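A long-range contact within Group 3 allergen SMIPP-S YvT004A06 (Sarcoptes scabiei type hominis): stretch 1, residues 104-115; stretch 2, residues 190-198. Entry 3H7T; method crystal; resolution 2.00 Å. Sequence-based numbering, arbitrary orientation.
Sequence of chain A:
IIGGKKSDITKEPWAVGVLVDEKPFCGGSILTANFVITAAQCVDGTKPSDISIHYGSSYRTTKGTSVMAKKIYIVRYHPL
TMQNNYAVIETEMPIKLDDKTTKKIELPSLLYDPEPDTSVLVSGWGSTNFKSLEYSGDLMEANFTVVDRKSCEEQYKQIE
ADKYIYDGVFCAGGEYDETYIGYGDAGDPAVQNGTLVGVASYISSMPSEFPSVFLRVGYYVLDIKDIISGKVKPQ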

# COMPACT_ATOMS: atom_id res chain seq x y z
N LYS A 104 -4.94 -5.08 13.58
CA LYS A 104 -5.60 -5.14 12.28
C LYS A 104 -6.29 -3.82 11.94
O LYS A 104 -6.75 -3.09 12.84
CB LYS A 104 -6.56 -6.33 12.17
CG LYS A 104 -7.66 -6.41 13.21
CD LYS A 104 -8.57 -7.61 12.94
CE LYS A 104 -9.49 -7.90 14.11
NZ LYS A 104 -8.80 -8.69 15.17
N ILE A 105 -6.34 -3.50 10.65
CA ILE A 105 -7.08 -2.35 10.15
C ILE A 105 -8.35 -2.85 9.46
O ILE A 105 -8.29 -3.80 8.69
CB ILE A 105 -6.23 -1.49 9.14
CG1 ILE A 105 -6.96 -0.20 8.75
CG2 ILE A 105 -5.87 -2.29 7.89
CD1 ILE A 105 -6.74 0.96 9.70
N GLU A 106 -9.48 -2.21 9.75
CA GLU A 106 -10.77 -2.62 9.18
C GLU A 106 -10.90 -2.24 7.71
O GLU A 106 -10.35 -1.24 7.26
CB GLU A 106 -11.94 -2.03 9.98
CG GLU A 106 -12.06 -2.53 11.43
CD GLU A 106 -12.19 -4.05 11.53
OE1 GLU A 106 -13.06 -4.62 10.85
OE2 GLU A 106 -11.42 -4.66 12.30
N LEU A 107 -11.64 -3.05 6.96
CA LEU A 107 -11.94 -2.73 5.56
C LEU A 107 -13.03 -1.66 5.47
O LEU A 107 -13.84 -1.54 6.39
CB LEU A 107 -12.32 -4.00 4.79
CG LEU A 107 -11.20 -5.02 4.58
CD1 LEU A 107 -11.74 -6.35 4.01
CD2 LEU A 107 -10.13 -4.44 3.65
N PRO A 108 -13.04 -0.86 4.38
CA PRO A 108 -14.06 0.16 4.20
C PRO A 108 -15.36 -0.47 3.67
O PRO A 108 -15.35 -1.63 3.28
CB PRO A 108 -13.46 1.03 3.10
CG PRO A 108 -12.74 0.05 2.25
CD PRO A 108 -12.12 -0.92 3.23
N SER A 109 -16.43 0.31 3.64
CA SER A 109 -17.70 -0.11 3.03
C SER A 109 -17.56 -0.26 1.52
O SER A 109 -16.63 0.30 0.90
CB SER A 109 -18.80 0.90 3.36
OG SER A 109 -18.45 2.19 2.88
N LEU A 110 -18.47 -1.02 0.92
CA LEU A 110 -18.40 -1.33 -0.50
C LEU A 110 -18.34 -0.07 -1.35
O LEU A 110 -19.12 0.86 -1.15
CB LEU A 110 -19.57 -2.21 -0.94
CG LEU A 110 -19.67 -2.53 -2.44
CD1 LEU A 110 -18.56 -3.49 -2.89
CD2 LEU A 110 -21.04 -3.10 -2.76
N LEU A 111 -17.40 -0.07 -2.30
CA LEU A 111 -17.21 1.03 -3.24
C LEU A 111 -16.90 2.39 -2.59
O LEU A 111 -17.08 3.44 -3.22
CB LEU A 111 -18.38 1.12 -4.23
CG LEU A 111 -18.48 -0.02 -5.26
CD1 LEU A 111 -19.82 0.06 -5.99
CD2 LEU A 111 -17.34 0.02 -6.27
N TYR A 112 -16.39 2.38 -1.36
CA TYR A 112 -15.93 3.61 -0.72
C TYR A 112 -14.98 4.38 -1.65
O TYR A 112 -14.10 3.79 -2.28
CB TYR A 112 -15.24 3.32 0.62
CG TYR A 112 -14.93 4.59 1.39
CD1 TYR A 112 -15.88 5.17 2.23
CD2 TYR A 112 -13.70 5.24 1.24
CE1 TYR A 112 -15.61 6.34 2.92
CE2 TYR A 112 -13.42 6.41 1.91
CZ TYR A 112 -14.37 6.96 2.76
OH TYR A 112 -14.09 8.12 3.44
N ASP A 113 -15.19 5.69 -1.74
CA ASP A 113 -14.38 6.53 -2.63
C ASP A 113 -14.06 7.84 -1.92
O ASP A 113 -14.96 8.67 -1.74
CB ASP A 113 -15.12 6.78 -3.95
CG ASP A 113 -14.19 7.28 -5.08
OD1 ASP A 113 -12.95 7.33 -4.90
OD2 ASP A 113 -14.72 7.64 -6.16
N PRO A 114 -12.79 8.02 -1.49
CA PRO A 114 -12.43 9.21 -0.71
C PRO A 114 -12.75 10.50 -1.46
O PRO A 114 -12.44 10.62 -2.65
CB PRO A 114 -10.91 9.08 -0.51
CG PRO A 114 -10.56 7.69 -0.90
CD PRO A 114 -11.60 7.23 -1.87
N GLU A 115 -13.37 11.45 -0.77
CA GLU A 115 -13.81 12.70 -1.38
C GLU A 115 -12.61 13.61 -1.63
O GLU A 115 -11.72 13.69 -0.78
CB GLU A 115 -14.83 13.42 -0.50
CG GLU A 115 -16.11 12.64 -0.25
CD GLU A 115 -17.27 13.53 0.15
N ALA A 190 -3.34 3.41 3.24
CA ALA A 190 -3.88 4.76 3.26
C ALA A 190 -5.16 4.67 4.07
O ALA A 190 -6.06 3.91 3.72
CB ALA A 190 -4.16 5.26 1.85
N VAL A 191 -5.22 5.44 5.15
CA VAL A 191 -6.27 5.28 6.17
C VAL A 191 -7.18 6.50 6.28
O VAL A 191 -6.73 7.64 6.29
CB VAL A 191 -5.65 4.94 7.58
CG1 VAL A 191 -6.74 4.81 8.64
CG2 VAL A 191 -4.85 3.66 7.51
N GLN A 192 -8.48 6.24 6.37
CA GLN A 192 -9.45 7.30 6.58
C GLN A 192 -10.56 6.75 7.47
O GLN A 192 -11.13 5.69 7.20
CB GLN A 192 -10.00 7.78 5.24
CG GLN A 192 -10.35 9.25 5.20
CD GLN A 192 -10.87 9.68 3.85
OE1 GLN A 192 -11.75 9.04 3.27
NE2 GLN A 192 -10.32 10.78 3.33
N ASN A 193 -10.83 7.47 8.56
CA ASN A 193 -11.83 7.07 9.57
C ASN A 193 -11.64 5.63 10.05
O ASN A 193 -12.57 4.82 9.99
CB ASN A 193 -13.25 7.29 9.05
N GLY A 194 -10.42 5.33 10.50
CA GLY A 194 -10.08 4.02 11.05
C GLY A 194 -10.31 2.82 10.15
O GLY A 194 -10.47 1.70 10.64
N THR A 195 -10.32 3.05 8.83
CA THR A 195 -10.43 1.94 7.88
C THR A 195 -9.40 2.10 6.76
O THR A 195 -8.94 3.20 6.50
CB THR A 195 -11.86 1.80 7.27
OG1 THR A 195 -12.05 2.77 6.24
CG2 THR A 195 -12.95 1.94 8.34
N LEU A 196 -9.05 0.99 6.11
CA LEU A 196 -8.09 0.99 5.01
C LEU A 196 -8.74 1.37 3.67
O LEU A 196 -9.32 0.53 3.00
CB LEU A 196 -7.43 -0.38 4.90
CG LEU A 196 -6.27 -0.49 3.90
CD1 LEU A 196 -5.04 0.21 4.47
CD2 LEU A 196 -5.98 -1.94 3.61
N VAL A 197 -8.62 2.64 3.28
CA VAL A 197 -9.30 3.09 2.05
C VAL A 197 -8.45 2.97 0.78
O VAL A 197 -8.98 2.97 -0.34
CB VAL A 197 -9.88 4.53 2.18
CG1 VAL A 197 -10.84 4.61 3.37
CG2 VAL A 197 -8.78 5.57 2.32
N GLY A 198 -7.14 2.89 0.97
CA GLY A 198 -6.22 2.79 -0.14
C GLY A 198 -5.00 1.93 0.12
O GLY A 198 -4.62 1.69 1.28
O HOH W 1 -9.50 -0.45 11.86
O HOH W 2 -11.70 2.71 -0.71
O HOH W 3 -13.89 11.06 2.22

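The apolar centre of the contact is built on Ile 105 and Val 197. Ile 105 points its CA-to-CB bond toward the second stretch and is buried there. Its CG2 lies 3.9 Å from Leu 196 CB and its CD1 lies 4.0 Å from Val 191 CG2, so one branched side chain reaches both strands of the hairpin. Its CG1 also packs against the backbone, 3.6 Å from Leu 196 N. Further along, Val 197 is met by three residues of the first stretch. Its CG1 sits 3.5 Å from Tyr 112 CE2, in an oblique position relative to the ring, and 4.4 Å from Pro 108 CB, while its CG2 lies 4.2 Å from Pro 114 CG. These contacts bring carbon surfaces together; with the polar contacts, they help to bury 546 Å² between the stretches, summed over both sides.

The first stretch, which has no regular helix or strand, runs beside the hairpin. A single direct backbone hydrogen bond joins the two: Leu 196 N donates to Glu 106 O at 2.8 Å, and the angle of 166° at the hydrogen makes it nearly linear. The same carbonyl oxygen, Glu 106 O, lies 3.2 Å from Thr 195 CA in a CA-H...O contact. Proline has no amide hydrogen to continue the pattern. Pro 108 CD instead lies 3.2 Å from Leu 196 O, an oxygen that the contact buries without a partner in the model.

The hairpin holds its own shape through a type I' turn from Gln 192 to Thr 195, in which Thr 195 N and Thr 195 OG1 both donate to Gln 192 O, each at 3.2 Å. A type II turn from Ser 109 to Tyr 112, with Tyr 112 N bonded to Ser 109 O at 3.1 Å, redirects the first stretch so that Tyr 112 points back toward the hairpin.

At the polar edge, Tyr 112 OH donates a short hydrogen bond of 2.5 Å to Gln 192 OE1, which lies near the plane of the ring, at its edge. Water 3 also donates to Gln 192 OE1 (3.1 Å) and accepts from Glu 115 N (3.1 Å). Two other waters join backbone to backbone. Water 1 accepts from Glu 106 N and donates to Gly 194 O, both at 2.7 Å, while water 2 donates to Tyr 112 O at 3.1 Å and to Val 197 O at 2.8 Å, bridging carbonyls that cannot bond to each other.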